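Local coordinates for hypothetical protein TM1553 (Thermotoga maritima, PDB 1VRM) that probably acts as a flavin transferase, as do ApbE-family enzymes that attach FMN covalently to target proteins, at residues D51-I55 and Y169-R173; V68-D73 and V158-L162; P75-V81 and M150-N156; G193-I197 and K226-T232; A259-V265 and G282-G287. All blocks are in the same frame, centred on the assembly; numbering follows the deposited sequence.

Contact 1 (D51-I55 and Y169-R173); sequences DMKRI and YALDR
Ile55 and Ala170 meet at the apolar centre of an antiparallel helix pair, helix 41-58 against helix 166-181, whose segment axes make an angle of 151°. CD1 of Ile55 lies 3.8 Å from CB of Ala170, whose small side chain leaves room for it, and also touches CE2 of the Tyr169 ring. The flexible chain of Met52, a selenomethionine, bends at its end to press CE tightly on CD2 of Leu171, 3.5 Å away.

Farther out, Asp51 carries its CG opposite the backbone N (chi1 -163°), which brings the carboxylate to Arg173. The grip is side-on: Arg173 NE reaches Asp51 OD2 at 2.7 Å, while its NH2 comes to Asp51 OD1 at 2.9 Å from above the carboxylate plane. Arg54 aims both NE and NH2 at OD1, so three N-H groups converge there, and the carboxylate probably offsets the charge of the two arginines it joins. Glu84 is a second partner for Arg54 and binds the Tyr169 hydroxyl. A water donates to Asp51 OD2 at 2.8 Å and to Ala170 O at 2.9 Å.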
# COMPACT_ATOMS: atom_id res chain seq x y z
N ASP A 51 17.07 -2.96 -1.15
CA ASP A 51 15.90 -3.87 -1.06
C ASP A 51 14.63 -3.20 -1.60
O ASP A 51 13.81 -3.83 -2.28
CB ASP A 51 15.71 -4.34 0.35
CG ASP A 51 14.82 -5.54 0.44
OD1 ASP A 51 15.17 -6.54 -0.21
OD2 ASP A 51 13.79 -5.50 1.17
N MSE A 52 14.45 -1.93 -1.28
CA MSE A 52 13.26 -1.20 -1.77
C MSE A 52 13.23 -1.16 -3.29
O MSE A 52 12.18 -1.37 -3.92
CB MSE A 52 13.17 0.21 -1.18
CG MSE A 52 12.89 0.15 0.26
SE MSE A 52 12.98 2.06 0.94
CE MSE A 52 11.19 2.08 1.85
N LYS A 53 14.39 -0.90 -3.88
CA LYS A 53 14.51 -0.91 -5.34
C LYS A 53 14.31 -2.31 -5.91
O LYS A 53 13.61 -2.48 -6.92
CB LYS A 53 15.82 -0.31 -5.80
CG LYS A 53 15.92 1.19 -5.48
CD LYS A 53 17.27 1.74 -5.86
CE LYS A 53 17.25 3.26 -5.77
NZ LYS A 53 16.01 3.84 -6.36
N ARG A 54 14.87 -3.31 -5.26
CA ARG A 54 14.71 -4.69 -5.69
C ARG A 54 13.21 -5.08 -5.78
O ARG A 54 12.74 -5.62 -6.76
CB ARG A 54 15.40 -5.61 -4.71
CG ARG A 54 15.28 -7.08 -5.04
CD ARG A 54 15.87 -7.95 -3.96
NE ARG A 54 15.08 -7.89 -2.75
CZ ARG A 54 13.96 -8.59 -2.58
NH1 ARG A 54 13.55 -9.43 -3.54
NH2 ARG A 54 13.28 -8.46 -1.46
N ILE A 55 12.49 -4.77 -4.73
CA ILE A 55 11.04 -5.05 -4.63
C ILE A 55 10.30 -4.24 -5.72
O ILE A 55 9.34 -4.71 -6.33
CB ILE A 55 10.52 -4.70 -3.20
CG1 ILE A 55 11.10 -5.71 -2.25
CG2 ILE A 55 9.00 -4.55 -3.20
CD1 ILE A 55 10.93 -5.29 -0.83
N TYR A 169 4.88 -3.94 2.45
CA TYR A 169 5.78 -5.08 2.45
C TYR A 169 7.25 -4.63 2.50
O TYR A 169 8.03 -5.12 3.32
CB TYR A 169 5.49 -5.91 1.21
CG TYR A 169 6.48 -7.04 1.05
CD1 TYR A 169 6.49 -8.07 1.96
CD2 TYR A 169 7.41 -7.06 0.04
CE1 TYR A 169 7.39 -9.11 1.87
CE2 TYR A 169 8.35 -8.12 -0.06
CZ TYR A 169 8.32 -9.12 0.84
OH TYR A 169 9.22 -10.19 0.78
N ALA A 170 7.60 -3.72 1.60
CA ALA A 170 8.98 -3.18 1.52
C ALA A 170 9.34 -2.51 2.85
O ALA A 170 10.50 -2.65 3.34
CB ALA A 170 9.09 -2.22 0.42
N LEU A 171 8.40 -1.80 3.44
CA LEU A 171 8.68 -1.11 4.70
C LEU A 171 8.93 -2.09 5.83
O LEU A 171 9.78 -1.85 6.67
CB LEU A 171 7.59 -0.13 5.10
CG LEU A 171 7.53 1.07 4.14
CD1 LEU A 171 6.22 1.85 4.36
CD2 LEU A 171 8.70 1.99 4.29
N ASP A 172 8.13 -3.14 5.90
CA ASP A 172 8.34 -4.17 6.90
C ASP A 172 9.72 -4.85 6.69
O ASP A 172 10.45 -5.06 7.64
CB ASP A 172 7.22 -5.18 6.89
CG ASP A 172 5.93 -4.61 7.48
OD1 ASP A 172 6.02 -3.61 8.28
OD2 ASP A 172 4.84 -5.12 7.11
N ARG A 173 10.07 -5.16 5.44
CA ARG A 173 11.40 -5.70 5.13
C ARG A 173 12.51 -4.73 5.54
O ARG A 173 13.54 -5.14 6.09
CB ARG A 173 11.53 -6.04 3.66
CG ARG A 173 10.99 -7.44 3.46
CD ARG A 173 11.35 -7.99 2.15
NE ARG A 173 12.78 -7.91 1.88
CZ ARG A 173 13.67 -8.85 2.13
NH1 ARG A 173 13.28 -10.01 2.67
NH2 ARG A 173 14.95 -8.65 1.81
O HOH W 1 12.77 -2.92 1.57

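Contact 2 (V68-D73 and V158-L162); sequences VKKIND and VKIDL
Asn72, in the last turn of helix 67-72, pairs its side-chain amide with both backbone polar groups of Ile160, much as a neighbouring strand would. Its ND2 donates to Ile160 O at 2.9 Å almost straight (173°), in the carbonyl plane and on a lone pair. In return Ile160 N reaches Asn72 OD1 at 2.8 Å, tilted 27° from the plane of the amide carbonyl. Asparagine suits the place because one short, flat group offers donor and acceptor side by side, and the two bonds fix its rotation. A leucine here would probably leave the N-H and C=O of Ile160 without these mates in a buried setting and free the loop 158-162 to shift.

Around this pair the packing is mostly between hydrocarbon side chains. One turn earlier, the two branches of Val68 divide the work: CG1 rests against the carbonyl oxygen of Ile160, O, at 3.3 Å, and CG2 meets Leu162 CD1 at 3.9 Å. Ile71 CG2 touches Ile160 CD1 more loosely, at 4.2 Å. The extended methylenes of Lys159 run past the Asn72 amide, and its NZ forms a salt bridge with Glu112 and shares a water with Asp73 OD1. Asp73 OD2 is held by Lys69 NZ at 2.8 Å. Ile71 and Ile160 both lean on Val154 of strand 151-154, while Ile71 and Leu162 also pack on helix 83-98, through Ile89 and through Leu88 and Ala92 respectively.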
# COMPACT_ATOMS: atom_id res chain seq x y z
N VAL A 68 5.67 -10.53 -11.21
CA VAL A 68 4.27 -10.18 -11.41
C VAL A 68 3.98 -10.09 -12.92
O VAL A 68 2.99 -10.65 -13.38
CB VAL A 68 3.88 -8.86 -10.70
CG1 VAL A 68 2.54 -8.27 -11.21
CG2 VAL A 68 3.89 -9.11 -9.22
N LYS A 69 4.82 -9.37 -13.66
CA LYS A 69 4.64 -9.25 -15.11
C LYS A 69 4.74 -10.65 -15.71
O LYS A 69 3.93 -11.00 -16.60
CB LYS A 69 5.64 -8.32 -15.73
CG LYS A 69 5.44 -8.11 -17.22
CD LYS A 69 6.19 -6.90 -17.68
CE LYS A 69 6.39 -6.93 -19.17
NZ LYS A 69 5.10 -6.97 -19.85
N LYS A 70 5.68 -11.46 -15.24
CA LYS A 70 5.79 -12.85 -15.76
C LYS A 70 4.49 -13.61 -15.58
O LYS A 70 3.98 -14.20 -16.53
CB LYS A 70 6.92 -13.62 -15.07
CG LYS A 70 7.09 -15.07 -15.54
CD LYS A 70 8.19 -15.69 -14.70
CE LYS A 70 8.26 -17.16 -14.84
NZ LYS A 70 9.57 -17.60 -14.23
N ILE A 71 3.88 -13.55 -14.40
CA ILE A 71 2.62 -14.23 -14.20
C ILE A 71 1.54 -13.62 -15.10
O ILE A 71 0.82 -14.34 -15.85
CB ILE A 71 2.14 -14.14 -12.72
CG1 ILE A 71 3.08 -14.92 -11.79
CG2 ILE A 71 0.68 -14.65 -12.62
CD1 ILE A 71 3.01 -14.50 -10.34
N ASN A 72 1.45 -12.29 -15.12
CA ASN A 72 0.42 -11.58 -15.93
C ASN A 72 0.50 -11.86 -17.42
O ASN A 72 -0.52 -11.81 -18.13
CB ASN A 72 0.45 -10.09 -15.67
CG ASN A 72 -0.05 -9.74 -14.26
OD1 ASN A 72 -0.73 -10.55 -13.61
ND2 ASN A 72 0.22 -8.50 -13.84
N ASP A 73 1.73 -12.06 -17.87
CA ASP A 73 2.00 -12.31 -19.28
C ASP A 73 1.91 -13.81 -19.64
O ASP A 73 2.15 -14.17 -20.79
CB ASP A 73 3.37 -11.76 -19.65
CG ASP A 73 3.40 -10.22 -19.75
OD1 ASP A 73 2.31 -9.59 -19.77
OD2 ASP A 73 4.53 -9.71 -19.87
N VAL A 158 -7.31 -12.46 -15.56
CA VAL A 158 -6.99 -11.46 -14.52
C VAL A 158 -5.49 -11.14 -14.55
O VAL A 158 -4.66 -11.96 -14.96
CB VAL A 158 -7.43 -11.80 -13.10
CG1 VAL A 158 -8.90 -12.07 -12.98
CG2 VAL A 158 -6.63 -12.92 -12.56
N LYS A 159 -5.17 -9.94 -14.08
CA LYS A 159 -3.82 -9.52 -13.89
C LYS A 159 -3.67 -8.99 -12.46
O LYS A 159 -4.51 -8.27 -11.95
CB LYS A 159 -3.40 -8.46 -14.87
CG LYS A 159 -3.33 -9.00 -16.33
CD LYS A 159 -2.69 -7.98 -17.23
CE LYS A 159 -2.24 -8.51 -18.59
NZ LYS A 159 -1.50 -7.48 -19.46
N ILE A 160 -2.56 -9.36 -11.84
CA ILE A 160 -2.23 -9.00 -10.45
C ILE A 160 -1.52 -7.66 -10.47
O ILE A 160 -0.62 -7.42 -11.29
CB ILE A 160 -1.29 -10.07 -9.86
CG1 ILE A 160 -2.04 -11.42 -9.74
CG2 ILE A 160 -0.67 -9.60 -8.59
CD1 ILE A 160 -1.17 -12.62 -9.48
N ASP A 161 -1.89 -6.77 -9.56
CA ASP A 161 -1.15 -5.54 -9.32
C ASP A 161 -1.01 -5.42 -7.80
O ASP A 161 -2.01 -5.48 -7.08
CB ASP A 161 -1.84 -4.27 -9.84
CG ASP A 161 -0.96 -3.02 -9.56
OD1 ASP A 161 -0.05 -2.69 -10.36
OD2 ASP A 161 -1.13 -2.40 -8.49
N LEU A 162 0.24 -5.29 -7.33
CA LEU A 162 0.56 -5.29 -5.89
C LEU A 162 0.80 -3.88 -5.34
O LEU A 162 1.29 -3.73 -4.21
CB LEU A 162 1.77 -6.20 -5.60
CG LEU A 162 1.56 -7.69 -5.89
CD1 LEU A 162 2.70 -8.59 -5.53
CD2 LEU A 162 0.30 -8.22 -5.17
O HOH W 2 -3.42 -12.51 -17.41
O HOH W 3 1.24 -7.43 -18.37

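Contact 3 (P75-V81 and M150-N156); sequences PNEWVEV and MRVMVKN
Val79 and Val152 form the hydrogen-bonded pair of a short antiparallel strand pairing, with Val79 N to Val152 O at 2.8 Å and Val152 N to Val79 O at 2.9 Å. Val81 N adds a nearly straight bond to Met150 O at 3.1 Å, where Met150 and Arg151 make a G1 beta bulge opposite Asp146. Toward the other end the chains part: a water joins Glu77 O to Val154 N, and the bond from Asn76 N to Val154 O is weak.

With CG opposite its backbone N (chi1 173°), Met153, a selenomethionine, lays its chain across one face of the Trp78 indole: CB stands 3.8 Å from the six-membered centroid, and SE 4.1 Å from the five-membered one, a Met-aromatic contact. Trp78 CB sits over one face of the Arg151 guanidinium, toward its rim; Arg151 forms a salt bridge with Asp146.

Strand 151-154 is the middle one of a three-stranded antiparallel sheet; its Val152 packs on Tyr86 of helix 83-98 and its Val154 on Ile71 of helix 67-72, while Trp78 and Met153 reach Leu144 of strand 143-146.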
# COMPACT_ATOMS: atom_id res chain seq x y z
N PRO A 75 -1.05 -16.11 -18.91
CA PRO A 75 -2.38 -16.55 -18.46
C PRO A 75 -2.58 -18.03 -18.79
O PRO A 75 -1.91 -18.58 -19.69
CB PRO A 75 -3.34 -15.71 -19.31
CG PRO A 75 -2.60 -15.43 -20.54
CD PRO A 75 -1.17 -15.22 -20.07
N ASN A 76 -3.46 -18.68 -18.05
CA ASN A 76 -3.85 -20.06 -18.35
C ASN A 76 -2.63 -20.96 -18.44
O ASN A 76 -2.48 -21.80 -19.36
CB ASN A 76 -4.71 -20.10 -19.61
CG ASN A 76 -5.89 -19.19 -19.50
OD1 ASN A 76 -6.50 -19.13 -18.41
ND2 ASN A 76 -6.28 -18.54 -20.59
N GLU A 77 -1.75 -20.79 -17.44
CA GLU A 77 -0.52 -21.58 -17.33
C GLU A 77 -0.13 -21.61 -15.86
O GLU A 77 -0.28 -20.62 -15.15
CB GLU A 77 0.57 -20.91 -18.15
CG GLU A 77 1.82 -21.70 -18.16
CD GLU A 77 2.84 -21.22 -19.18
OE1 GLU A 77 2.52 -20.38 -20.07
OE2 GLU A 77 4.00 -21.71 -19.10
N TRP A 78 0.30 -22.78 -15.40
CA TRP A 78 0.81 -22.89 -14.02
C TRP A 78 2.25 -22.40 -14.00
O TRP A 78 3.15 -23.00 -14.63
CB TRP A 78 0.68 -24.31 -13.45
CG TRP A 78 -0.70 -24.67 -13.12
CD1 TRP A 78 -1.55 -25.37 -13.90
CD2 TRP A 78 -1.41 -24.32 -11.96
NE1 TRP A 78 -2.77 -25.50 -13.28
CE2 TRP A 78 -2.72 -24.83 -12.09
CE3 TRP A 78 -1.10 -23.58 -10.82
CZ2 TRP A 78 -3.68 -24.69 -11.11
CZ3 TRP A 78 -2.07 -23.42 -9.86
CH2 TRP A 78 -3.32 -24.00 -10.00
N VAL A 79 2.45 -21.28 -13.34
CA VAL A 79 3.73 -20.59 -13.36
C VAL A 79 4.51 -20.82 -12.06
O VAL A 79 4.04 -20.50 -10.99
CB VAL A 79 3.54 -19.02 -13.56
CG1 VAL A 79 4.87 -18.29 -13.58
CG2 VAL A 79 2.80 -18.71 -14.84
N GLU A 80 5.71 -21.39 -12.19
CA GLU A 80 6.58 -21.61 -11.03
C GLU A 80 7.11 -20.28 -10.57
O GLU A 80 7.57 -19.44 -11.36
CB GLU A 80 7.73 -22.53 -11.37
CG GLU A 80 7.24 -23.94 -11.61
CD GLU A 80 8.29 -24.85 -12.27
OE1 GLU A 80 9.51 -24.57 -12.15
OE2 GLU A 80 7.87 -25.84 -12.91
N VAL A 81 6.99 -20.06 -9.27
CA VAL A 81 7.55 -18.87 -8.64
C VAL A 81 8.36 -19.21 -7.39
O VAL A 81 8.27 -20.31 -6.83
CB VAL A 81 6.43 -17.86 -8.28
CG1 VAL A 81 5.62 -17.48 -9.56
CG2 VAL A 81 5.52 -18.40 -7.21
N MSE A 150 4.61 -24.89 -5.66
CA MSE A 150 4.77 -23.45 -5.61
C MSE A 150 4.59 -22.81 -6.98
O MSE A 150 5.50 -22.15 -7.54
CB MSE A 150 6.13 -23.10 -5.05
CG MSE A 150 6.25 -21.70 -4.62
SE MSE A 150 7.60 -21.67 -3.18
CE MSE A 150 6.39 -21.84 -1.60
N ARG A 151 3.39 -23.01 -7.50
CA ARG A 151 2.99 -22.43 -8.76
C ARG A 151 1.74 -21.61 -8.55
O ARG A 151 0.93 -21.91 -7.66
CB ARG A 151 2.74 -23.50 -9.83
CG ARG A 151 3.92 -24.42 -10.12
CD ARG A 151 3.67 -25.37 -11.30
NE ARG A 151 2.66 -26.31 -10.92
CZ ARG A 151 2.26 -27.35 -11.66
NH1 ARG A 151 2.77 -27.54 -12.87
NH2 ARG A 151 1.37 -28.18 -11.16
N VAL A 152 1.57 -20.61 -9.41
CA VAL A 152 0.40 -19.71 -9.43
C VAL A 152 -0.20 -19.77 -10.84
O VAL A 152 0.55 -19.89 -11.83
CB VAL A 152 0.81 -18.27 -9.07
CG1 VAL A 152 -0.34 -17.24 -9.26
CG2 VAL A 152 1.28 -18.27 -7.64
N MSE A 153 -1.51 -19.68 -10.92
CA MSE A 153 -2.17 -19.53 -12.21
C MSE A 153 -3.17 -18.42 -12.08
O MSE A 153 -3.86 -18.33 -11.07
CB MSE A 153 -2.86 -20.82 -12.68
CG MSE A 153 -3.66 -20.53 -13.96
SE MSE A 153 -4.14 -22.18 -14.84
CE MSE A 153 -5.42 -22.76 -13.55
N VAL A 154 -3.28 -17.62 -13.15
CA VAL A 154 -4.33 -16.60 -13.24
C VAL A 154 -5.33 -17.03 -14.31
O VAL A 154 -4.93 -17.27 -15.44
CB VAL A 154 -3.83 -15.18 -13.51
CG1 VAL A 154 -3.19 -14.62 -12.27
CG2 VAL A 154 -2.88 -15.08 -14.73
N LYS A 155 -6.60 -17.21 -13.90
CA LYS A 155 -7.66 -17.52 -14.84
C LYS A 155 -8.54 -16.31 -15.15
O LYS A 155 -8.45 -15.24 -14.51
CB LYS A 155 -8.53 -18.67 -14.35
CG LYS A 155 -9.19 -18.48 -13.11
CD LYS A 155 -10.11 -19.68 -12.80
CE LYS A 155 -11.02 -19.34 -11.64
NZ LYS A 155 -12.09 -20.37 -11.47
N ASN A 156 -9.36 -16.47 -16.19
CA ASN A 156 -10.30 -15.44 -16.63
C ASN A 156 -9.62 -14.14 -16.99
O ASN A 156 -10.25 -13.07 -17.01
CB ASN A 156 -11.38 -15.22 -15.57
CG ASN A 156 -12.31 -16.40 -15.47
OD1 ASN A 156 -12.73 -16.93 -16.50
ND2 ASN A 156 -12.60 -16.84 -14.27
O HOH W 4 -6.26 -16.19 -17.62
O HOH W 5 -9.27 -18.88 -17.72
O HOH W 6 -1.46 -18.32 -15.33
O HOH W 7 4.58 -25.90 -14.51

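Contact 4 (G193-I197 and K226-T232); sequences GDVRI and KSGAVAT
Arg196 folds back over Ala229, its partner in a non-hydrogen-bonded antiparallel pair, with CD 3.6 Å from the alanine CB. A bend at chi2 (72°) brings the guanidinium to Gly228, where NH1 donates to the carbonyl O at 3.1 Å from above the carbonyl plane. The same oxygen takes Ile197 N at 3.0 Å nearly end-on, so two donors approach it from different directions. The backbone at Gly228 has a positive phi, which favours glycine.

Asp194 turns its carboxylate across Ala231: OD1 lies 3.4 Å from the alanine CB and accepts the N-H of Thr232 at 3.2 Å, on its syn side but well out of plane. Alanines are short enough to let both charged side chains lie over the neighbouring strand. On the opposite face Val195 and Val230 meet, CB to CG1 at 3.9 Å, above two backbone bonds that make them a hydrogen-bonded pair. Thr232 O and, weakly, Asp194 OD2 also bond to an unidentified bound molecule, probably from the crystallisation liquor though it may mark a pocket.

In the large antiparallel sheet these strands lie between 186-191 and 262-269. Helices 166-181 and 272-296 cover the face of Asp194, Arg196, Ala229 and Ala231, and Asp172 holds Arg196 NE.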
# COMPACT_ATOMS: atom_id res chain seq x y z
N GLY A 193 4.48 8.53 2.11
CA GLY A 193 3.47 8.77 3.21
C GLY A 193 2.91 7.51 3.95
O GLY A 193 1.81 7.48 4.57
N ASP A 194 3.61 6.41 3.78
CA ASP A 194 3.52 5.24 4.67
C ASP A 194 4.80 5.23 5.50
O ASP A 194 5.88 5.50 4.97
CB ASP A 194 3.41 3.96 3.89
CG ASP A 194 2.11 3.87 3.04
OD1 ASP A 194 1.25 4.77 3.16
OD2 ASP A 194 1.99 2.89 2.26
N VAL A 195 4.73 4.85 6.77
CA VAL A 195 5.88 4.87 7.65
C VAL A 195 5.94 3.59 8.49
O VAL A 195 4.89 3.10 8.99
CB VAL A 195 5.80 6.07 8.62
CG1 VAL A 195 6.99 6.09 9.56
CG2 VAL A 195 5.75 7.42 7.85
N ARG A 196 7.13 3.03 8.62
CA ARG A 196 7.40 1.93 9.56
C ARG A 196 8.50 2.38 10.53
O ARG A 196 9.55 2.85 10.11
CB ARG A 196 7.82 0.67 8.83
CG ARG A 196 8.02 -0.51 9.71
CD ARG A 196 6.68 -1.04 10.20
NE ARG A 196 6.78 -2.40 10.66
CZ ARG A 196 6.89 -2.70 11.91
NH1 ARG A 196 6.96 -1.74 12.78
NH2 ARG A 196 7.00 -3.94 12.28
N ILE A 197 8.23 2.26 11.83
CA ILE A 197 9.20 2.62 12.84
C ILE A 197 10.22 1.47 12.97
O ILE A 197 9.85 0.30 13.19
CB ILE A 197 8.56 2.91 14.19
CG1 ILE A 197 7.47 3.97 14.09
CG2 ILE A 197 9.59 3.26 15.25
CD1 ILE A 197 7.83 5.21 13.40
N LYS A 226 6.01 4.97 18.96
CA LYS A 226 7.29 4.35 19.34
C LYS A 226 7.56 3.06 18.58
O LYS A 226 8.67 2.57 18.62
CB LYS A 226 7.44 4.11 20.86
CG LYS A 226 7.61 5.35 21.74
CD LYS A 226 7.86 4.98 23.26
CE LYS A 226 9.19 4.22 23.48
NZ LYS A 226 9.68 4.31 24.95
N SER A 227 6.56 2.51 17.90
CA SER A 227 6.64 1.25 17.20
C SER A 227 5.49 1.19 16.20
O SER A 227 4.61 2.06 16.20
CB SER A 227 6.56 0.07 18.17
OG SER A 227 5.27 -0.05 18.78
N GLY A 228 5.49 0.18 15.36
CA GLY A 228 4.39 -0.09 14.45
C GLY A 228 4.50 0.71 13.18
O GLY A 228 5.60 1.05 12.71
N ALA A 229 3.34 0.99 12.57
CA ALA A 229 3.34 1.60 11.29
C ALA A 229 2.09 2.44 11.07
O ALA A 229 1.09 2.28 11.75
CB ALA A 229 3.39 0.47 10.18
N VAL A 230 2.19 3.35 10.11
CA VAL A 230 1.04 4.14 9.70
C VAL A 230 1.06 4.20 8.17
O VAL A 230 2.12 4.31 7.55
CB VAL A 230 1.00 5.53 10.36
CG1 VAL A 230 2.21 6.40 10.06
CG2 VAL A 230 -0.29 6.26 9.94
N ALA A 231 -0.11 4.11 7.56
CA ALA A 231 -0.21 4.18 6.09
C ALA A 231 -1.45 5.01 5.75
O ALA A 231 -2.49 4.87 6.41
CB ALA A 231 -0.32 2.78 5.49
N THR A 232 -1.39 5.77 4.66
CA THR A 232 -2.48 6.58 4.21
C THR A 232 -2.78 6.25 2.74
O THR A 232 -1.85 6.14 1.91
CB THR A 232 -2.16 8.08 4.44
OG1 THR A 232 -2.06 8.33 5.84
CG2 THR A 232 -3.26 8.96 3.83
O HOH W 8 0.42 8.12 6.76
O HOH W 9 8.07 -0.84 14.75
O HOH W 10 7.13 -2.75 15.69

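Contact 5 (A259-V265 and G282-G287); sequences ARGVWSV and GFVMAG
Residues 259-265 bend round the helical segment 282-287, bringing the CA atoms of Ala259 and Val284 to 5.4 Å and those of Val265 and Phe283 to 5.6 Å, with a corner in the chain at Trp263. The Phe283 ring fills the bend. Its CG lies opposite the backbone N (chi1 -171°), which swings the ring off the helix and under Val262, whose CB stands 4.2 Å from the ring centroid and only 11° off the normal, a CH-pi contact over the face. Phe283 CE1 meets Ala259 CB at 3.9 Å, and the carbonyl oxygens of Ala259 and Trp263 approach the ring edge. Without the ring, as with an alanine here, a gap is likely to open beneath Val262 and Ala259 would lose its aromatic neighbour.

The two valines extend the packing to either end of the helical segment 282-287: Val265 CG2 lies against Phe283 CA at 3.5 Å, and Val262 CG2 touches Ala286 CB at 3.8 Å and Gly287 N at 3.3 Å. Gly287 fits because a CB there would run into Arg260 O. Beyond, His248 meets the Phe283 ring steeply and binds Ala259 O, while Trp263 and Ser264 form a classic beta bulge against Val307 of strand 303-308. Direct contacts between residues 259-265 and the helix are thus mostly apolar, and they depend on close shape; carbonyl oxygens at the ring edge face its slightly positive C-H rim, which probably adds a modest attraction.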
# COMPACT_ATOMS: atom_id res chain seq x y z
N ALA A 259 -13.03 4.85 -6.38
CA ALA A 259 -13.92 4.87 -5.23
C ALA A 259 -14.18 6.35 -4.83
O ALA A 259 -13.25 7.15 -4.85
CB ALA A 259 -13.26 4.13 -4.08
N ARG A 260 -15.44 6.68 -4.52
CA ARG A 260 -15.87 8.05 -4.27
C ARG A 260 -16.29 8.31 -2.83
O ARG A 260 -16.44 7.35 -2.05
CB ARG A 260 -17.02 8.41 -5.21
CG ARG A 260 -16.66 8.22 -6.72
CD ARG A 260 -15.49 9.08 -7.11
NE ARG A 260 -15.28 9.15 -8.56
CZ ARG A 260 -14.29 9.85 -9.11
NH1 ARG A 260 -13.44 10.52 -8.35
NH2 ARG A 260 -14.14 9.87 -10.43
N GLY A 261 -16.41 9.58 -2.44
CA GLY A 261 -16.95 9.88 -1.13
C GLY A 261 -15.92 10.05 -0.03
O GLY A 261 -16.25 10.47 1.08
N VAL A 262 -14.65 9.83 -0.38
CA VAL A 262 -13.56 9.78 0.61
C VAL A 262 -12.31 10.48 0.07
O VAL A 262 -11.93 10.28 -1.09
CB VAL A 262 -13.19 8.30 0.96
CG1 VAL A 262 -12.12 8.26 2.07
CG2 VAL A 262 -14.40 7.51 1.36
N TRP A 263 -11.68 11.34 0.87
CA TRP A 263 -10.46 11.99 0.48
C TRP A 263 -9.21 11.24 0.95
O TRP A 263 -8.21 11.10 0.21
CB TRP A 263 -10.42 13.44 0.94
CG TRP A 263 -11.33 14.36 0.15
CD1 TRP A 263 -11.95 14.10 -1.04
CD2 TRP A 263 -11.66 15.73 0.48
NE1 TRP A 263 -12.68 15.22 -1.45
CE2 TRP A 263 -12.49 16.22 -0.54
CE3 TRP A 263 -11.30 16.56 1.52
CZ2 TRP A 263 -12.99 17.54 -0.52
CZ3 TRP A 263 -11.81 17.88 1.53
CH2 TRP A 263 -12.63 18.32 0.53
N SER A 264 -9.24 10.75 2.19
CA SER A 264 -8.13 9.90 2.67
C SER A 264 -8.51 9.00 3.82
O SER A 264 -9.49 9.24 4.53
CB SER A 264 -6.93 10.73 3.06
OG SER A 264 -7.19 11.53 4.18
N VAL A 265 -7.75 7.92 3.96
CA VAL A 265 -7.90 7.04 5.11
C VAL A 265 -6.48 6.73 5.60
O VAL A 265 -5.63 6.35 4.79
CB VAL A 265 -8.57 5.70 4.74
CG1 VAL A 265 -8.50 4.71 5.92
CG2 VAL A 265 -10.02 5.89 4.25
N GLY A 282 -10.12 0.29 3.36
CA GLY A 282 -10.93 1.30 4.10
C GLY A 282 -11.34 2.45 3.22
O GLY A 282 -12.47 2.98 3.33
N PHE A 283 -10.45 2.89 2.35
CA PHE A 283 -10.77 3.96 1.39
C PHE A 283 -11.99 3.55 0.52
O PHE A 283 -12.93 4.29 0.36
CB PHE A 283 -9.60 4.24 0.49
CG PHE A 283 -9.78 5.46 -0.38
CD1 PHE A 283 -10.50 5.36 -1.56
CD2 PHE A 283 -9.25 6.68 -0.02
CE1 PHE A 283 -10.66 6.46 -2.39
CE2 PHE A 283 -9.42 7.80 -0.83
CZ PHE A 283 -10.13 7.68 -2.02
N VAL A 284 -11.94 2.35 -0.02
CA VAL A 284 -13.01 1.83 -0.84
C VAL A 284 -14.31 1.64 -0.06
O VAL A 284 -15.37 1.88 -0.58
CB VAL A 284 -12.61 0.50 -1.51
CG1 VAL A 284 -13.82 -0.20 -2.15
CG2 VAL A 284 -11.42 0.68 -2.47
N MSE A 285 -14.23 1.15 1.17
CA MSE A 285 -15.43 0.84 1.94
C MSE A 285 -16.06 2.07 2.60
O MSE A 285 -17.26 2.06 2.90
CB MSE A 285 -15.07 -0.19 3.00
CG MSE A 285 -14.78 -1.53 2.38
SE MSE A 285 -14.31 -2.86 3.74
CE MSE A 285 -16.29 -3.21 4.32
N ALA A 286 -15.25 3.08 2.88
CA ALA A 286 -15.73 4.22 3.71
C ALA A 286 -16.71 5.13 2.96
O ALA A 286 -17.47 5.89 3.57
CB ALA A 286 -14.60 5.02 4.25
N GLY A 287 -16.68 5.09 1.64
CA GLY A 287 -17.63 5.89 0.88
C GLY A 287 -19.02 5.28 0.87
O GLY A 287 -19.97 5.92 0.44
O HOH W 11 -15.27 4.98 -1.08
O HOH W 12 -19.79 7.83 -2.08

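Overall arrangement
Along the chain, contact 3 closes within contact 2, and contact 2 within contact 1; contacts 4 and 5 follow in series. In contacts 2 and 3, centres about 10 Å apart, Ile71 of helix 67-72 and Ile160 of the loop after strand 151-154 both pack on Val154 of the three-stranded sheet. Contact 1 joins helices 41-58 and 166-181 and touches contact 4, the centres about 14 Å apart, through the Asp172-Arg196 salt bridge and Leu171. Contacts 4 and 5 use neighbouring strands of the eight-stranded sheet, where Thr232 packs on Ser264 and Val265. Contacts 1, 4 and 5 thus bind the large sheet to its covering helices, while contacts 2 and 3 build the smaller sheet region of this ApbE-family protein.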